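Local coordinates for nucleotidyltransferase-like protein (Exiguobacterium sibiricum, PDB 3C18), which is of undetermined function but probably binds a nucleotide and may transfer its nucleotidyl group, at residues 213-216 against 217-220; 238-241 against 242-246; 260-263 against 264-267. All coordinates share one frame; numbering follows the deposited sequence. Where two conformers were deposited one is given.

Contact 1 of 3, residues 213-216 against 217-220; sequences EHLL and QSKV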
# COMPACT_ATOMS: atom_id res chain seq x y z
N GLU A 213 -18.64 -7.62 12.08
CA GLU A 213 -18.68 -6.69 13.22
C GLU A 213 -18.47 -7.48 14.49
O GLU A 213 -17.84 -7.04 15.44
CB GLU A 213 -19.99 -5.90 13.26
CG GLU A 213 -20.01 -4.88 14.38
CD GLU A 213 -21.19 -3.92 14.29
OE1 GLU A 213 -22.10 -4.19 13.47
OE2 GLU A 213 -21.21 -2.91 15.03
N HIS A 214 -18.99 -8.69 14.46
CA HIS A 214 -18.88 -9.61 15.58
C HIS A 214 -17.42 -10.03 15.79
O HIS A 214 -16.88 -9.94 16.88
CB HIS A 214 -19.71 -10.85 15.29
CG HIS A 214 -19.75 -11.83 16.42
ND1 HIS A 214 -20.08 -11.47 17.71
CD2 HIS A 214 -19.57 -13.17 16.43
CE1 HIS A 214 -20.06 -12.55 18.48
NE2 HIS A 214 -19.75 -13.59 17.72
N LEU A 215 -16.82 -10.50 14.71
CA LEU A 215 -15.42 -11.01 14.75
C LEU A 215 -14.40 -9.91 15.05
O LEU A 215 -13.31 -10.13 15.61
CB LEU A 215 -15.09 -11.76 13.44
CG LEU A 215 -15.94 -13.03 13.32
CD1 LEU A 215 -15.68 -13.82 12.07
CD2 LEU A 215 -15.68 -13.90 14.50
N LEU A 216 -14.80 -8.70 14.74
CA LEU A 216 -13.96 -7.52 14.94
C LEU A 216 -13.83 -7.25 16.43
O LEU A 216 -12.76 -7.01 16.97
CB LEU A 216 -14.61 -6.31 14.26
CG LEU A 216 -13.78 -5.09 13.91
CD1 LEU A 216 -12.38 -5.49 13.59
CD2 LEU A 216 -14.40 -4.43 12.70
N GLN A 217 -15.00 -7.19 17.05
CA GLN A 217 -15.11 -7.02 18.50
C GLN A 217 -14.35 -8.17 19.20
O GLN A 217 -13.63 -7.99 20.17
CB GLN A 217 -16.59 -7.04 18.91
CG GLN A 217 -16.82 -7.17 20.40
CD GLN A 217 -16.67 -5.85 21.12
OE1 GLN A 217 -17.52 -4.97 20.97
NE2 GLN A 217 -15.61 -5.70 21.92
N SER A 218 -14.46 -9.35 18.64
CA SER A 218 -13.86 -10.55 19.23
C SER A 218 -12.32 -10.53 19.21
O SER A 218 -11.69 -11.15 20.04
CB SER A 218 -14.35 -11.81 18.52
OG SER A 218 -15.77 -11.87 18.46
N LYS A 219 -11.75 -9.84 18.24
CA LYS A 219 -10.28 -9.81 18.05
C LYS A 219 -9.68 -8.46 18.41
O LYS A 219 -8.57 -8.13 18.07
CB LYS A 219 -9.93 -10.12 16.59
CG LYS A 219 -10.48 -11.47 16.13
CD LYS A 219 -9.93 -11.94 14.80
CE LYS A 219 -10.50 -13.29 14.39
NZ LYS A 219 -9.88 -14.40 15.13
N VAL A 220 -10.45 -7.71 19.15
CA VAL A 220 -10.10 -6.35 19.50
C VAL A 220 -8.77 -6.32 20.25
O VAL A 220 -7.91 -5.43 20.04
CB VAL A 220 -11.26 -5.68 20.30
CG1 VAL A 220 -11.33 -6.23 21.72
CG2 VAL A 220 -11.09 -4.16 20.32
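Over one face of the His214 imidazole, above its centre, sits the hydroxyl of Ser218, one helical turn on, in one of two conformers; OG stays 4.3 Å from ring atom CE1. That hydroxyl is spent instead on the backbone of the same histidine. With OG beside its backbone N (chi1 -53°), Ser218 in this conformer folds back along the helix and donates to His214 O, OG to O 2.7 Å, reaching it from above the carbonyl plane, 42° out of it. Ser218 N binds the same oxygen at 3.0 Å, a bond independent of where the hydroxyl points. Gln217 N closes the preceding turn on Glu213 O over 3.3 Å in a nearly straight bond. Lys219 lays its methylene chain against the carbonyl of Leu215, CG to O 3.2 Å, before its ammonium turns off to salt bridges with Glu167 and Asp184. Its backbone N is shared between Leu216 O, at 3.3 Å, and Leu215 O, the latter bond weak; Lys219 is the first residue to leave helical angles. Leu215 and Leu216 point away from this turn into the neighbouring helices: Leu216 packs on Phe127, Leu130 and Phe134 of helix 116-142, Leu215 on Leu160, Val187 and Leu190. This is the last turn of helix 201-218 in a helical bundle, with Lys219 also the N-cap residue of helix 220-231: a one-residue junction between consecutive helices.

Contact 2 of 3, residues 238-241 against 242-246; sequences WTMH and ELMEE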
# COMPACT_ATOMS: atom_id res chain seq x y z
N TRP A 238 -1.53 10.21 27.00
CA TRP A 238 -0.79 10.69 25.85
C TRP A 238 -1.61 11.67 25.08
O TRP A 238 -2.83 11.48 24.93
CB TRP A 238 -0.55 9.56 24.89
CG TRP A 238 0.30 8.45 25.38
CD1 TRP A 238 -0.02 7.53 26.32
CD2 TRP A 238 1.58 8.09 24.87
NE1 TRP A 238 1.01 6.62 26.45
CE2 TRP A 238 2.02 6.97 25.59
CE3 TRP A 238 2.41 8.62 23.89
CZ2 TRP A 238 3.21 6.33 25.32
CZ3 TRP A 238 3.62 7.99 23.65
CH2 TRP A 238 4.01 6.86 24.36
N THR A 239 -0.95 12.69 24.53
CA THR A 239 -1.66 13.53 23.54
C THR A 239 -1.58 12.78 22.20
O THR A 239 -0.75 11.92 22.02
CB THR A 239 -1.01 14.91 23.38
OG1 THR A 239 0.31 14.74 22.86
CG2 THR A 239 -0.94 15.65 24.68
N MSE A 240 -2.43 13.13 21.24
CA MSE A 240 -2.36 12.51 19.92
C MSE A 240 -1.02 12.77 19.30
O MSE A 240 -0.40 11.89 18.73
CB MSE A 240 -3.46 13.07 18.99
CG MSE A 240 -3.45 12.52 17.57
SE MSE A 240 -3.45 10.56 17.49
CE MSE A 240 -5.20 10.09 18.20
N HIS A 241 -0.56 14.00 19.40
CA HIS A 241 0.76 14.36 18.81
C HIS A 241 1.88 13.51 19.38
O HIS A 241 2.76 13.04 18.67
CB HIS A 241 1.06 15.85 18.95
CG HIS A 241 2.24 16.30 18.16
ND1 HIS A 241 2.37 16.02 16.82
CD2 HIS A 241 3.33 17.03 18.51
CE1 HIS A 241 3.50 16.54 16.38
NE2 HIS A 241 4.10 17.17 17.38
N GLU A 242 1.80 13.25 20.65
CA GLU A 242 2.82 12.44 21.33
C GLU A 242 2.81 11.00 20.78
O GLU A 242 3.84 10.35 20.61
CB GLU A 242 2.59 12.43 22.82
CG GLU A 242 3.03 13.73 23.49
CD GLU A 242 2.68 13.81 24.98
OE1 GLU A 242 1.84 13.03 25.46
OE2 GLU A 242 3.24 14.69 25.68
N LEU A 243 1.63 10.50 20.56
CA LEU A 243 1.44 9.15 20.00
C LEU A 243 1.99 9.11 18.57
O LEU A 243 2.71 8.18 18.17
CB LEU A 243 -0.04 8.75 20.00
CG LEU A 243 -0.75 8.31 21.30
CD1 LEU A 243 -2.24 8.11 21.06
CD2 LEU A 243 -0.16 7.03 21.87
N MSE A 244 1.66 10.14 17.82
CA MSE A 244 2.10 10.23 16.43
C MSE A 244 3.58 10.34 16.27
O MSE A 244 4.12 9.99 15.22
CB MSE A 244 1.45 11.40 15.70
CG MSE A 244 -0.01 11.29 15.53
SE MSE A 244 -0.61 10.04 14.17
CE MSE A 244 0.09 11.00 12.69
N GLU A 245 4.24 10.84 17.32
CA GLU A 245 5.66 11.11 17.28
C GLU A 245 6.49 10.00 17.88
O GLU A 245 7.68 9.98 17.77
CB GLU A 245 6.00 12.41 18.03
CG GLU A 245 5.52 13.69 17.34
CD GLU A 245 6.01 13.83 15.89
OE1 GLU A 245 7.23 14.00 15.77
OE2 GLU A 245 5.18 13.80 14.92
N GLU A 246 5.82 9.06 18.51
CA GLU A 246 6.48 7.93 19.20
C GLU A 246 7.03 6.99 18.14
O GLU A 246 6.32 6.52 17.28
CB GLU A 246 5.47 7.23 20.08
CG GLU A 246 6.01 6.09 20.87
CD GLU A 246 7.06 6.51 21.86
OE1 GLU A 246 7.08 7.70 22.28
OE2 GLU A 246 7.89 5.65 22.17
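Glu242 and Thr239 close a capping box at the start of helix 240-245. Glu242 N donates to Thr239 OG1 over 3.1 Å, while the glutamate chain, extended beyond CG, returns OE1 to Thr239 N at 3.0 Å; the bond is nearly straight (171°) but meets the carboxylate from above its plane. Leu243 next binds Thr239 O through its backbone N and lays CD2 against the Trp238 indole, 3.6 Å from ring atom CD2. Selenomethionine Met244 brings CG to 4.0 Å from SE of Met240, also a selenomethionine. Glu245 holds CG beside its backbone N (chi1 -70°), over one face of the His241 imidazole in a CH-pi contact, 3.8 Å from the centroid; the chi2 bend carries OE2 along the ring, 3.5 Å from CE1. OE2 and His241 ND1 both turn to Thr54 of the second subunit, the histidine by a weak bond. Glu246 stands at the indole edge, OE1 3.7 Å from Trp238 CZ3. Trp238 NE1 bonds Met231 O, and Arg234 makes a cation-pi contact with the indole. Two reciprocal bonds thus occupy the amides of the cap residue and of Glu242, whose carboxylate probably gains from the helix dipole and, through a long, weak ion pair, from Arg234.

Contact 3 of 3, residues 260-263 against 264-267; sequences VDFF and IRKG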
# COMPACT_ATOMS: atom_id res chain seq x y z
N VAL A 260 -7.58 4.47 17.63
CA VAL A 260 -7.86 5.07 18.92
C VAL A 260 -9.36 5.34 19.11
O VAL A 260 -9.93 5.07 20.16
CB VAL A 260 -6.99 6.31 19.17
CG1 VAL A 260 -7.59 7.14 20.29
CG2 VAL A 260 -5.57 5.89 19.51
N ASP A 261 -10.00 5.83 18.07
CA ASP A 261 -11.43 6.12 18.09
C ASP A 261 -12.19 4.85 18.40
O ASP A 261 -13.16 4.81 19.19
CB ASP A 261 -11.89 6.59 16.72
CG ASP A 261 -13.38 6.90 16.64
OD1 ASP A 261 -13.77 8.02 17.03
OD2 ASP A 261 -14.15 6.08 16.12
N PHE A 262 -11.74 3.79 17.76
CA PHE A 262 -12.38 2.51 17.92
C PHE A 262 -12.22 1.98 19.33
O PHE A 262 -13.16 1.58 19.97
CB PHE A 262 -11.80 1.52 16.95
CG PHE A 262 -12.47 0.20 17.01
CD1 PHE A 262 -13.68 0.02 16.45
CD2 PHE A 262 -11.87 -0.85 17.63
CE1 PHE A 262 -14.31 -1.23 16.48
CE2 PHE A 262 -12.49 -2.11 17.67
CZ PHE A 262 -13.69 -2.28 17.08
N PHE A 263 -10.99 2.00 19.82
CA PHE A 263 -10.70 1.47 21.13
C PHE A 263 -11.44 2.27 22.24
O PHE A 263 -11.79 1.74 23.27
CB PHE A 263 -9.21 1.42 21.37
CG PHE A 263 -8.47 0.45 20.48
CD1 PHE A 263 -8.95 -0.81 20.28
CD2 PHE A 263 -7.27 0.78 19.90
CE1 PHE A 263 -8.26 -1.68 19.49
CE2 PHE A 263 -6.57 -0.11 19.11
CZ PHE A 263 -7.07 -1.33 18.92
N ILE A 264 -11.70 3.54 21.97
CA ILE A 264 -12.42 4.38 22.95
C ILE A 264 -13.84 3.87 23.02
O ILE A 264 -14.40 3.71 24.07
CB ILE A 264 -12.43 5.88 22.55
CG1 ILE A 264 -11.03 6.49 22.76
CG2 ILE A 264 -13.48 6.62 23.37
CD1 ILE A 264 -10.90 7.83 22.24
N ARG A 265 -14.40 3.56 21.86
CA ARG A 265 -15.79 3.10 21.81
C ARG A 265 -15.96 1.70 22.38
O ARG A 265 -17.03 1.31 22.77
CB ARG A 265 -16.31 3.15 20.38
CG ARG A 265 -16.55 4.56 19.91
CD ARG A 265 -17.11 4.62 18.51
NE ARG A 265 -16.08 4.35 17.52
CZ ARG A 265 -16.10 3.33 16.66
NH1 ARG A 265 -17.12 2.49 16.63
NH2 ARG A 265 -15.09 3.17 15.81
N LYS A 266 -14.88 0.94 22.44
CA LYS A 266 -14.92 -0.42 22.96
C LYS A 266 -14.51 -0.45 24.42
O LYS A 266 -14.43 -1.52 25.05
CB LYS A 266 -13.99 -1.34 22.18
CG LYS A 266 -14.42 -1.55 20.77
CD LYS A 266 -15.82 -2.06 20.68
CE LYS A 266 -16.37 -1.90 19.29
NZ LYS A 266 -17.84 -1.96 19.29
N GLY A 267 -14.22 0.72 24.94
CA GLY A 267 -13.90 0.89 26.35
C GLY A 267 -12.49 0.55 26.74
O GLY A 267 -12.20 0.45 27.91
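Asp261 holds CG anti to the backbone N (chi1 180°), which carries its carboxylate along the helix to Arg265; Phe262 does the same (chi1 -177°) and lays its ring beside Lys266, in the last turns of helix 253-265. The helix ends in a Schellman motif: Gly267, at positive phi, returns its N to Ile264 O. Lys266 N reaches Phe262 O and Phe263 O only weakly. An i to i+4 salt bridge runs along the side that faces the second subunit, where Asp261 OD2 takes Arg265 NE at 2.9 Å, from above the carboxylate plane, and NH2 in a weak bond. The same OD2 is also bridged by Arg31 of the second subunit, so one carboxylate oxygen faces two guanidinium groups and probably eases the closeness of the two like charges. Arg265 then sets NH2 at the edge of the Phe262 ring, 3.5 Å from CD1, its guanidinium steeply inclined to the ring. Lys266 covers a face of that ring: CG makes a CH-pi contact 4.0 Å from the centroid, and the bend at chi2 brings CE to 3.5 Å from Phe262 CZ. Phe262 also meets Val220 and Leu131, joining the helix-turn-helix region to helix 116-142, while Phe263 stacks edge-to-face on Phe228 within that region. On the side facing strands 269-275 and 281-288, Ile264 CD1 lies 3.9 Å from Val260 CG1.

Overall arrangement
All three are local turns at helix ends: contacts 1 and 3 finish helices 201-218 and 253-265, contact 2 starts helix 240-245. Contact 1 has the most exposed residues, four of eight, contact 2 the fewest, one of nine, and contact 3 two of eight. Contacts 1 and 3 touch directly, Val220 and Leu216 packing on Phe262, with Gln217 beside Lys266, which ties the substrate-binding-like bundle to the helix-turn-helix region. Contacts 2 and 3 share that region and meet through Val260, against Met240 and Leu243; contacts 1 and 2 stay about 15 Å apart at their nearest atoms. Contact 1 keeps its salt bridges within the chain, whereas 2 and 3 form polar pairs across the subunit interface.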